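Local coordinates for cytochrome P450 reductase (Amycolatopsis methanolica 239, PDB 5OGX), which transfers electrons from NADH through FAD and a 2Fe-2S cluster to a partner cytochrome P450 that O-demethylates lignin-derived aromatics, at residues 234-240 with 263-269; 161-165 with 251-255; 5-10 with 81-87. All coordinates share one frame; numbering follows the deposited sequence.

Interaction 1 (234-240 with 263-269); sequences PSREVLL and HPGFRFV
The guanidinium of R267 has CD2 of L239 over one face, 3.7 Å above its plane and toward the rim, while CG of R267 lies 3.5 Å from that same CD2; the two side chains run side by side in the same direction. At the edge of the H263 ring, in its plane, sits the carbonyl of P234: ND1 donates to P234 O over 3.0 Å, almost straight at 170° and on a lone pair of the oxygen. The F268 ring meets CG of L240 at its edge, with CD1 3.7 Å from that carbon. F266, its CG anti to the backbone N (chi1 175°), swings its ring back toward the neighbouring strand, so that CD1 reaches CG1 of V238 and CE1 reaches CB of L240. The paired strands belong to a right-handed beta-alpha-beta crossover of the NAD-binding domain, in which strands 238-244 and 266-272 lie parallel and are joined through helix 253-262. V238, L240, F266 and F268 line the face packed by that helix and by helix 219-232; L239 and R267 occupy the other. A ladder of backbone bonds, V238 N to G265 O, R267 N to V238 O, L240 N to R267 O and V269 N to L240 O, joins the strands. Before the ladder begins, one water donates to the carbonyls of P234 and R236 and accepts from G265 N, 2.9 Å away.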
loop_
_atom_site.group_PDB
_atom_site.type_symbol
_atom_site.label_atom_id
_atom_site.label_comp_id
_atom_site.label_asym_id
_atom_site.label_seq_id
_atom_site.Cartn_x
_atom_site.Cartn_y
_atom_site.Cartn_z
ATOM N N PRO A 234 -11.847 0.812 -20.495
ATOM C CA PRO A 234 -10.768 1.446 -21.275
ATOM C C PRO A 234 -10.970 2.924 -21.559
ATOM O O PRO A 234 -9.986 3.624 -21.818
ATOM C CB PRO A 234 -10.758 0.631 -22.573
ATOM C CG PRO A 234 -11.269 -0.709 -22.160
ATOM C CD PRO A 234 -12.306 -0.446 -21.105
ATOM N N SER A 235 -12.200 3.426 -21.537
ATOM C CA SER A 235 -12.452 4.820 -21.870
ATOM C C SER A 235 -12.594 5.698 -20.641
ATOM O O SER A 235 -12.859 6.897 -20.778
ATOM C CB SER A 235 -13.707 4.940 -22.738
ATOM O OG SER A 235 -13.457 4.439 -24.038
ATOM N N ARG A 236 -12.419 5.134 -19.452
ATOM C CA ARG A 236 -12.669 5.888 -18.239
ATOM C C ARG A 236 -11.597 6.956 -18.038
ATOM O O ARG A 236 -10.500 6.910 -18.609
ATOM C CB ARG A 236 -12.739 4.942 -17.038
ATOM C CG ARG A 236 -11.453 4.866 -16.237
ATOM C CD ARG A 236 -11.482 3.765 -15.188
ATOM N NE ARG A 236 -12.386 4.050 -14.074
ATOM C CZ ARG A 236 -12.845 3.126 -13.243
ATOM N NH1 ARG A 236 -12.487 1.857 -13.408
ATOM N NH2 ARG A 236 -13.661 3.459 -12.255
ATOM N N GLU A 237 -11.939 7.931 -17.205
ATOM C CA GLU A 237 -11.074 9.046 -16.869
ATOM C C GLU A 237 -10.196 8.647 -15.696
ATOM O O GLU A 237 -10.703 8.275 -14.619
ATOM C CB GLU A 237 -11.904 10.272 -16.525
ATOM C CG GLU A 237 -12.634 10.827 -17.707
ATOM C CD GLU A 237 -13.327 12.092 -17.339
ATOM O OE1 GLU A 237 -12.854 13.155 -17.774
ATOM O OE2 GLU A 237 -14.334 12.009 -16.597
ATOM N N VAL A 238 -8.882 8.691 -15.901
ATOM C CA VAL A 238 -7.911 8.353 -14.863
ATOM C C VAL A 238 -6.843 9.436 -14.911
ATOM O O VAL A 238 -6.102 9.530 -15.899
ATOM C CB VAL A 238 -7.295 6.966 -15.095
ATOM C CG1 VAL A 238 -6.174 6.684 -14.092
ATOM C CG2 VAL A 238 -8.361 5.877 -15.072
ATOM N N LEU A 239 -6.772 10.271 -13.876
ATOM C CA LEU A 239 -5.787 11.341 -13.786
ATOM C C LEU A 239 -4.734 10.939 -12.761
ATOM O O LEU A 239 -5.049 10.770 -11.574
ATOM C CB LEU A 239 -6.431 12.666 -13.388
ATOM C CG LEU A 239 -7.591 13.212 -14.207
ATOM C CD1 LEU A 239 -7.896 14.626 -13.737
ATOM C CD2 LEU A 239 -7.250 13.211 -15.670
ATOM N N LEU A 240 -3.496 10.765 -13.215
ATOM C CA LEU A 240 -2.421 10.280 -12.358
ATOM C C LEU A 240 -1.385 11.394 -12.209
ATOM O O LEU A 240 -0.740 11.777 -13.190
ATOM C CB LEU A 240 -1.800 9.020 -12.957
ATOM C CG LEU A 240 -0.544 8.460 -12.303
ATOM C CD1 LEU A 240 -0.751 8.221 -10.804
ATOM C CD2 LEU A 240 -0.135 7.182 -13.023
ATOM N N HIS A 263 -5.387 5.071 -24.058
ATOM C CA HIS A 263 -6.538 5.345 -23.198
ATOM C C HIS A 263 -6.796 6.842 -23.183
ATOM O O HIS A 263 -6.115 7.580 -22.451
ATOM C CB HIS A 263 -6.244 4.821 -21.792
ATOM C CG HIS A 263 -6.125 3.330 -21.735
ATOM N ND1 HIS A 263 -7.221 2.498 -21.819
ATOM C CD2 HIS A 263 -5.042 2.523 -21.663
ATOM C CE1 HIS A 263 -6.819 1.241 -21.776
ATOM N NE2 HIS A 263 -5.503 1.228 -21.678
ATOM N N PRO A 264 -7.742 7.347 -23.984
ATOM C CA PRO A 264 -7.874 8.805 -24.137
ATOM C C PRO A 264 -8.303 9.522 -22.878
ATOM O O PRO A 264 -8.121 10.743 -22.798
ATOM C CB PRO A 264 -8.930 8.950 -25.247
ATOM C CG PRO A 264 -8.882 7.619 -25.979
ATOM C CD PRO A 264 -8.659 6.619 -24.873
ATOM N N GLY A 265 -8.853 8.805 -21.890
ATOM C CA GLY A 265 -9.218 9.400 -20.618
ATOM C C GLY A 265 -8.113 9.431 -19.591
ATOM O O GLY A 265 -8.286 10.007 -18.508
ATOM N N PHE A 266 -6.970 8.825 -19.908
ATOM C CA PHE A 266 -5.837 8.785 -18.999
ATOM C C PHE A 266 -4.943 9.994 -19.227
ATOM O O PHE A 266 -4.679 10.385 -20.374
ATOM C CB PHE A 266 -5.026 7.501 -19.205
ATOM C CG PHE A 266 -3.761 7.446 -18.386
ATOM C CD1 PHE A 266 -3.805 7.079 -17.043
ATOM C CD2 PHE A 266 -2.541 7.796 -18.942
ATOM C CE1 PHE A 266 -2.629 7.023 -16.283
ATOM C CE2 PHE A 266 -1.372 7.753 -18.192
ATOM C CZ PHE A 266 -1.420 7.372 -16.853
ATOM N N ARG A 267 -4.484 10.592 -18.130
ATOM C CA ARG A 267 -3.471 11.638 -18.191
ATOM C C ARG A 267 -2.444 11.383 -17.109
ATOM O O ARG A 267 -2.796 10.988 -15.996
ATOM C CB ARG A 267 -4.059 13.050 -18.003
ATOM C CG ARG A 267 -5.414 13.267 -18.647
ATOM C CD ARG A 267 -5.627 14.705 -19.124
ATOM N NE ARG A 267 -5.739 15.662 -18.024
ATOM C CZ ARG A 267 -6.816 16.405 -17.767
ATOM N NH1 ARG A 267 -7.911 16.297 -18.513
ATOM N NH2 ARG A 267 -6.802 17.252 -16.747
ATOM N N PHE A 268 -1.183 11.625 -17.434
ATOM C CA PHE A 268 -0.090 11.558 -16.475
ATOM C C PHE A 268 0.504 12.950 -16.325
ATOM O O PHE A 268 0.900 13.566 -17.321
ATOM C CB PHE A 268 0.996 10.577 -16.928
ATOM C CG PHE A 268 2.106 10.428 -15.948
ATOM C CD1 PHE A 268 1.882 9.781 -14.734
ATOM C CD2 PHE A 268 3.365 10.940 -16.214
ATOM C CE1 PHE A 268 2.896 9.634 -13.818
ATOM C CE2 PHE A 268 4.387 10.805 -15.291
ATOM C CZ PHE A 268 4.152 10.151 -14.094
ATOM N N VAL A 269 0.591 13.428 -15.089
ATOM C CA VAL A 269 0.958 14.815 -14.813
ATOM C C VAL A 269 2.052 14.878 -13.752
ATOM O O VAL A 269 1.763 14.773 -12.546
ATOM C CB VAL A 269 -0.257 15.632 -14.349
ATOM C CG1 VAL A 269 0.120 17.100 -14.171
ATOM C CG2 VAL A 269 -1.428 15.462 -15.305
HETATM O O HOH W 1 -9.366 6.129 -20.940
#

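Interaction 2 (161-165 with 251-255); sequences LELHV and YDLGR. With FAD (flavin-adenine dinucleotide), chain B.
Y251 brings the edge of its ring toward the face of H164 in an offset edge-to-face pair, the planes at 88° and the centroids 5.0 Å apart. The contact illustrates how the flavin and nucleotide domains of the ferredoxin-NADP+ reductase fold meet: H164 and E162 lie on strand 160-166 of the FAD-binding sheet, whereas Y251 lies in the loop before helix 253-262, D252 at its N-cap position and R255 in its first turn, all in the NAD-binding domain. Y251 OH is also hydrogen-bonded to ND1 of H164 over 2.9 Å. NE2, across the ring from ND1, donates to OE2 of E162, nearly straight at 173° and in the ring plane, though it meets the oxygen from above the carboxylate plane. With ND1 and NE2 both bonded, the rotation of the imidazole is held. OE2 of E162 also forms a salt bridge, through its syn lone pair, with NH2 of R255 at 2.7 Å; the two flat groups are nearly coplanar, but the bond is bent and the oxygen somewhat out of the guanidinium plane. An extended chain, CG anti to the backbone N (chi1 178°), carries the E162 carboxylate out to this meeting point. R119 adds salt bridges to both E162 and D252, so two arginines and two acids share the salt-bridge network, and this mixture of charges probably offsets the proximity of the acids. The backbone of H164 serves the cofactor, its carbonyl oxygen accepting a 2.7 Å bond from FAD N3. R255 NH2, finally, also donates to OD2 of D252, which lies 2.9 Å away in the guanidinium plane.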
loop_
_atom_site.group_PDB
_atom_site.type_symbol
_atom_site.label_atom_id
_atom_site.label_comp_id
_atom_site.label_asym_id
_atom_site.label_seq_id
_atom_site.Cartn_x
_atom_site.Cartn_y
_atom_site.Cartn_z
ATOM N N LEU A 161 7.762 -9.617 -9.180
ATOM C CA LEU A 161 7.243 -8.470 -8.445
ATOM C C LEU A 161 8.067 -7.231 -8.768
ATOM O O LEU A 161 9.294 -7.292 -8.848
ATOM C CB LEU A 161 7.264 -8.752 -6.939
ATOM C CG LEU A 161 6.586 -10.051 -6.485
ATOM C CD1 LEU A 161 6.694 -10.191 -4.959
ATOM C CD2 LEU A 161 5.115 -10.140 -6.925
ATOM N N GLU A 162 7.386 -6.104 -8.970
ATOM C CA GLU A 162 8.041 -4.847 -9.331
ATOM C C GLU A 162 7.894 -3.859 -8.182
ATOM O O GLU A 162 6.772 -3.471 -7.841
ATOM C CB GLU A 162 7.448 -4.253 -10.612
ATOM C CG GLU A 162 8.074 -2.916 -10.988
ATOM C CD GLU A 162 7.415 -2.281 -12.203
ATOM O OE1 GLU A 162 6.516 -2.917 -12.770
ATOM O OE2 GLU A 162 7.799 -1.154 -12.573
ATOM N N LEU A 163 9.027 -3.423 -7.623
ATOM C CA LEU A 163 9.057 -2.443 -6.542
ATOM C C LEU A 163 9.748 -1.174 -7.023
ATOM O O LEU A 163 10.693 -1.232 -7.820
ATOM C CB LEU A 163 9.809 -2.992 -5.306
ATOM C CG LEU A 163 9.490 -4.431 -4.906
ATOM C CD1 LEU A 163 10.372 -4.872 -3.728
ATOM C CD2 LEU A 163 8.027 -4.547 -4.541
ATOM N N HIS A 164 9.284 -0.026 -6.523
ATOM C CA HIS A 164 9.942 1.265 -6.738
ATOM C C HIS A 164 10.404 1.775 -5.385
ATOM O O HIS A 164 9.574 2.072 -4.524
ATOM C CB HIS A 164 8.999 2.295 -7.376
ATOM C CG HIS A 164 8.383 1.846 -8.663
ATOM N ND1 HIS A 164 7.394 2.567 -9.295
ATOM C CD2 HIS A 164 8.614 0.756 -9.437
ATOM C CE1 HIS A 164 7.040 1.941 -10.405
ATOM N NE2 HIS A 164 7.767 0.842 -10.518
ATOM N N VAL A 165 11.715 1.892 -5.201
ATOM C CA VAL A 165 12.302 2.158 -3.893
ATOM C C VAL A 165 12.964 3.527 -3.900
ATOM O O VAL A 165 13.837 3.795 -4.730
ATOM C CB VAL A 165 13.324 1.072 -3.524
ATOM C CG1 VAL A 165 13.828 1.288 -2.096
ATOM C CG2 VAL A 165 12.695 -0.308 -3.679
ATOM N N TYR A 251 10.338 9.228 -13.533
ATOM C CA TYR A 251 10.733 7.983 -14.173
ATOM C C TYR A 251 9.558 7.378 -14.928
ATOM O O TYR A 251 8.402 7.771 -14.749
ATOM C CB TYR A 251 11.306 6.970 -13.158
ATOM C CG TYR A 251 10.381 6.550 -12.037
ATOM C CD1 TYR A 251 10.350 7.259 -10.837
ATOM C CD2 TYR A 251 9.568 5.421 -12.155
ATOM C CE1 TYR A 251 9.526 6.878 -9.798
ATOM C CE2 TYR A 251 8.732 5.027 -11.107
ATOM C CZ TYR A 251 8.719 5.767 -9.933
ATOM O OH TYR A 251 7.910 5.384 -8.891
ATOM N N ASP A 252 9.893 6.439 -15.816
ATOM C CA ASP A 252 8.920 5.689 -16.609
ATOM C C ASP A 252 8.019 6.601 -17.443
ATOM O O ASP A 252 6.867 6.265 -17.721
ATOM C CB ASP A 252 8.080 4.769 -15.720
ATOM C CG ASP A 252 8.812 3.496 -15.371
ATOM O OD1 ASP A 252 9.908 3.286 -15.940
ATOM O OD2 ASP A 252 8.303 2.725 -14.527
ATOM N N LEU A 253 8.533 7.757 -17.867
ATOM C CA LEU A 253 7.702 8.656 -18.661
ATOM C C LEU A 253 7.235 7.976 -19.944
ATOM O O LEU A 253 6.079 8.141 -20.355
ATOM C CB LEU A 253 8.463 9.948 -18.963
ATOM C CG LEU A 253 8.873 10.704 -17.692
ATOM C CD1 LEU A 253 9.674 11.956 -18.018
ATOM C CD2 LEU A 253 7.636 11.058 -16.853
ATOM N N GLY A 254 8.096 7.161 -20.556
ATOM C CA GLY A 254 7.698 6.466 -21.775
ATOM C C GLY A 254 6.565 5.484 -21.540
ATOM O O GLY A 254 5.667 5.343 -22.380
ATOM N N ARG A 255 6.583 4.802 -20.387
ATOM C CA ARG A 255 5.518 3.857 -20.055
ATOM C C ARG A 255 4.183 4.570 -19.897
ATOM O O ARG A 255 3.158 4.103 -20.406
ATOM C CB ARG A 255 5.854 3.075 -18.775
ATOM C CG ARG A 255 4.618 2.441 -18.147
ATOM C CD ARG A 255 4.842 1.061 -17.524
ATOM N NE ARG A 255 5.638 1.170 -16.315
ATOM C CZ ARG A 255 5.681 0.284 -15.318
ATOM N NH1 ARG A 255 4.965 -0.835 -15.333
ATOM N NH2 ARG A 255 6.479 0.523 -14.292
HETATM P PA FAD B . 14.708 3.779 8.272
HETATM O O1A FAD B . 15.994 3.174 8.782
HETATM O O2A FAD B . 13.461 3.147 8.842
HETATM O O5B FAD B . 14.654 5.395 8.598
HETATM C C5B FAD B . 15.860 6.117 8.709
HETATM C C4B FAD B . 15.513 7.511 9.307
HETATM O O4B FAD B . 14.894 8.230 8.410
HETATM C C3B FAD B . 14.522 7.358 10.473
HETATM O O3B FAD B . 14.805 8.289 11.418
HETATM C C2B FAD B . 13.138 7.594 9.822
HETATM O O2B FAD B . 12.127 8.043 10.826
HETATM C C1B FAD B . 13.375 8.486 8.896
HETATM N N9A FAD B . 12.583 8.266 7.714
HETATM C C8A FAD B . 11.967 7.128 7.366
HETATM N N7A FAD B . 11.366 7.332 6.186
HETATM C C5A FAD B . 11.628 8.596 5.806
HETATM C C6A FAD B . 11.256 9.304 4.688
HETATM N N6A FAD B . 10.483 9.092 3.478
HETATM N N1A FAD B . 11.652 10.561 4.537
HETATM C C2A FAD B . 12.419 11.151 5.488
HETATM N N3A FAD B . 12.792 10.458 6.594
HETATM C C4A FAD B . 12.386 9.174 6.742
HETATM N N1 FAD B . 8.907 3.066 0.352
HETATM C C2 FAD B . 9.315 3.060 -1.047
HETATM O O2 FAD B . 10.336 3.565 -1.373
HETATM N N3 FAD B . 8.458 2.400 -2.044
HETATM C C4 FAD B . 7.215 1.777 -1.712
HETATM O O4 FAD B . 6.543 1.269 -2.546
HETATM C C4X FAD B . 6.809 1.820 -0.274
HETATM N N5 FAD B . 5.585 1.182 0.102
HETATM C C5X FAD B . 5.196 1.246 1.509
HETATM C C6 FAD B . 3.970 0.679 1.867
HETATM C C7 FAD B . 3.614 0.746 3.217
HETATM C C7M FAD B . 2.264 0.063 3.431
HETATM C C8 FAD B . 4.443 1.349 4.160
HETATM C C8M FAD B . 3.975 1.362 5.610
HETATM C C9 FAD B . 5.657 1.922 3.796
HETATM C C9A FAD B . 6.016 1.871 2.464
HETATM N N10 FAD B . 7.305 2.479 2.090
HETATM C C10 FAD B . 7.661 2.452 0.711
HETATM C "C1'" FAD B . 8.204 3.062 3.100
HETATM C "C2'" FAD B . 9.247 1.886 3.327
HETATM O "O2'" FAD B . 8.674 0.703 3.868
HETATM C "C3'" FAD B . 10.428 2.254 4.253
HETATM O "O3'" FAD B . 9.906 2.864 5.398
HETATM C "C4'" FAD B . 11.408 3.219 3.560
HETATM O "O4'" FAD B . 11.989 2.593 2.448
HETATM C "C5'" FAD B . 12.530 3.659 4.525
HETATM O "O5'" FAD B . 13.045 2.521 5.188
HETATM P P FAD B . 14.613 2.519 5.672
HETATM O O1P FAD B . 14.843 1.256 6.457
HETATM O O2P FAD B . 15.543 2.763 4.507
HETATM O O3P FAD B . 14.734 3.833 6.643
#

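Interaction 3 (5-10 with 81-87)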
loop_
_atom_site.group_PDB
_atom_site.type_symbol
_atom_site.label_atom_id
_atom_site.label_comp_id
_atom_site.label_asym_id
_atom_site.label_seq_id
_atom_site.Cartn_x
_atom_site.Cartn_y
_atom_site.Cartn_z
ATOM N N PHE A 5 -3.745 -21.278 19.825
ATOM C CA PHE A 5 -5.047 -20.844 20.300
ATOM C C PHE A 5 -5.990 -20.646 19.122
ATOM O O PHE A 5 -5.577 -20.260 18.025
ATOM C CB PHE A 5 -4.945 -19.538 21.094
ATOM C CG PHE A 5 -4.162 -19.661 22.367
ATOM C CD1 PHE A 5 -4.665 -20.374 23.440
ATOM C CD2 PHE A 5 -2.925 -19.053 22.493
ATOM C CE1 PHE A 5 -3.941 -20.482 24.613
ATOM C CE2 PHE A 5 -2.200 -19.152 23.660
ATOM C CZ PHE A 5 -2.708 -19.874 24.724
ATOM N N ALA A 6 -7.265 -20.912 19.364
ATOM C CA ALA A 6 -8.295 -20.685 18.362
ATOM C C ALA A 6 -8.711 -19.218 18.403
ATOM O O ALA A 6 -9.084 -18.704 19.465
ATOM C CB ALA A 6 -9.491 -21.601 18.625
ATOM N N VAL A 7 -8.629 -18.541 17.263
ATOM C CA VAL A 7 -9.047 -17.148 17.160
ATOM C C VAL A 7 -10.064 -17.024 16.035
ATOM O O VAL A 7 -9.917 -17.636 14.972
ATOM C CB VAL A 7 -7.841 -16.208 16.949
ATOM C CG1 VAL A 7 -6.859 -16.370 18.129
ATOM C CG2 VAL A 7 -7.137 -16.501 15.638
ATOM N N SER A 8 -11.113 -16.242 16.270
ATOM C CA SER A 8 -12.221 -16.208 15.333
ATOM C C SER A 8 -12.653 -14.771 15.087
ATOM O O SER A 8 -12.600 -13.926 15.982
ATOM C CB SER A 8 -13.416 -17.013 15.843
ATOM O OG SER A 8 -13.937 -16.433 17.019
ATOM N N VAL A 9 -13.101 -14.521 13.862
ATOM C CA VAL A 9 -13.739 -13.261 13.486
ATOM C C VAL A 9 -14.791 -13.570 12.431
ATOM O O VAL A 9 -14.552 -14.367 11.524
ATOM C CB VAL A 9 -12.727 -12.219 12.961
ATOM C CG1 VAL A 9 -12.042 -12.681 11.662
ATOM C CG2 VAL A 9 -13.428 -10.884 12.723
ATOM N N GLY A 10 -15.962 -12.944 12.556
ATOM C CA GLY A 10 -17.001 -13.113 11.549
ATOM C C GLY A 10 -17.434 -14.542 11.302
ATOM O O GLY A 10 -17.775 -14.891 10.166
ATOM N N PRO A 81 -2.535 -13.793 20.978
ATOM C CA PRO A 81 -3.506 -14.379 21.904
ATOM C C PRO A 81 -2.814 -15.026 23.089
ATOM O O PRO A 81 -1.739 -15.613 22.957
ATOM C CB PRO A 81 -4.223 -15.427 21.045
ATOM C CG PRO A 81 -3.187 -15.820 20.010
ATOM C CD PRO A 81 -2.432 -14.550 19.714
ATOM N N LEU A 82 -3.445 -14.905 24.254
ATOM C CA LEU A 82 -3.046 -15.645 25.449
ATOM C C LEU A 82 -4.070 -16.705 25.821
ATOM O O LEU A 82 -3.888 -17.419 26.819
ATOM C CB LEU A 82 -2.831 -14.679 26.616
ATOM C CG LEU A 82 -1.879 -13.516 26.340
ATOM C CD1 LEU A 82 -2.041 -12.420 27.386
ATOM C CD2 LEU A 82 -0.442 -14.010 26.288
ATOM N N ALA A 83 -5.139 -16.817 25.040
ATOM C CA ALA A 83 -6.191 -17.811 25.203
ATOM C C ALA A 83 -6.988 -17.820 23.906
ATOM O O ALA A 83 -6.767 -16.988 23.023
ATOM C CB ALA A 83 -7.089 -17.496 26.402
ATOM N N ASP A 84 -7.911 -18.771 23.787
ATOM C CA ASP A 84 -8.835 -18.722 22.660
ATOM C C ASP A 84 -9.575 -17.395 22.695
ATOM O O ASP A 84 -10.057 -16.968 23.752
ATOM C CB ASP A 84 -9.819 -19.886 22.713
ATOM C CG ASP A 84 -9.135 -21.224 22.634
ATOM O OD1 ASP A 84 -7.929 -21.256 22.313
ATOM O OD2 ASP A 84 -9.809 -22.241 22.889
ATOM N N THR A 85 -9.630 -16.720 21.548
ATOM C CA THR A 85 -10.029 -15.320 21.513
ATOM C C THR A 85 -10.967 -15.077 20.345
ATOM O O THR A 85 -10.680 -15.476 19.214
ATOM C CB THR A 85 -8.794 -14.415 21.420
ATOM O OG1 THR A 85 -8.056 -14.500 22.647
ATOM C CG2 THR A 85 -9.173 -12.961 21.157
ATOM N N GLU A 86 -12.089 -14.428 20.633
ATOM C CA GLU A 86 -13.083 -14.051 19.639
ATOM C C GLU A 86 -13.041 -12.541 19.468
ATOM O O GLU A 86 -13.070 -11.808 20.459
ATOM C CB GLU A 86 -14.482 -14.494 20.086
ATOM C CG GLU A 86 -15.582 -14.055 19.138
ATOM C CD GLU A 86 -16.978 -14.405 19.629
ATOM O OE1 GLU A 86 -17.941 -14.158 18.867
ATOM O OE2 GLU A 86 -17.118 -14.922 20.759
ATOM N N VAL A 87 -12.980 -12.066 18.218
ATOM C CA VAL A 87 -12.823 -10.638 17.988
ATOM C C VAL A 87 -13.882 -10.127 17.020
ATOM O O VAL A 87 -14.510 -10.885 16.281
ATOM C CB VAL A 87 -11.417 -10.285 17.459
ATOM C CG1 VAL A 87 -10.347 -10.780 18.433
ATOM C CG2 VAL A 87 -11.207 -10.858 16.072
#
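F5 lays one face of its ring on the backbone of the loop 82-84: A83 N stands 3.7 Å above the plane, over the ring centre, and L82 C is offset toward the rim. CZ comes within 3.4 Å of L82 O, and CD2 reaches CG of P81 at 4.1 Å. With CG anti to the carbonyl carbon (chi1 -65°), the side chain reaches across to this loop. With an alanine here, the peptides of L82 and A83 would probably lose the flat surface that lies on them, and the P81 ring would lose an apolar neighbour. OD1 of D84 lies at the edge of the F5 ring and in its plane, yet it also accepts from A6 N over 3.0 Å, approached from above the carboxylate plane. This side-chain bond precedes the parallel pairing, in which T85 N donates to A6 O, S8 N to T85 O and V87 N to S8 O. V7 sets CG1 against CB of P81 across a nearly perpendicular crossing, and CG2 of V87 lies 3.7 Å from CB of V9. The next shell fixes the loop: OG1 of T85 donates to A83 O at 2.8 Å and is hydrogen-bonded to E53 N as well. Helix 22-28 covers the V7 and V9 face through L22 and F26. Strand 5-9 thus stands between 12-16 and 85-88, its parallel partner, in the mixed sheet of the beta-grasp fold typical of plant-type 2Fe-2S ferredoxin domains.

Overall arrangement
Interaction 2 is the buried contact: it joins two domains beside the flavin and works by charge and imidazole bonding with no shared strand pairing. Interactions 1 and 3 are partly buried pairings of parallel strands within single domains, each with an apolar face covered by helices; the opposite face carries L239 and R267 in the one and S8 and E86 in the other. Interaction 1 and interaction 2 share helix 253-262: its beginning supplies interaction 2, its end leads into 263-269, and they touch where F268 CE2 packs against L253 CD2 at 3.6 Å. Interaction 3 stands apart in the iron-sulfur domain, with its centre about 45 Å and 41 Å from the centres of interactions 1 and 2.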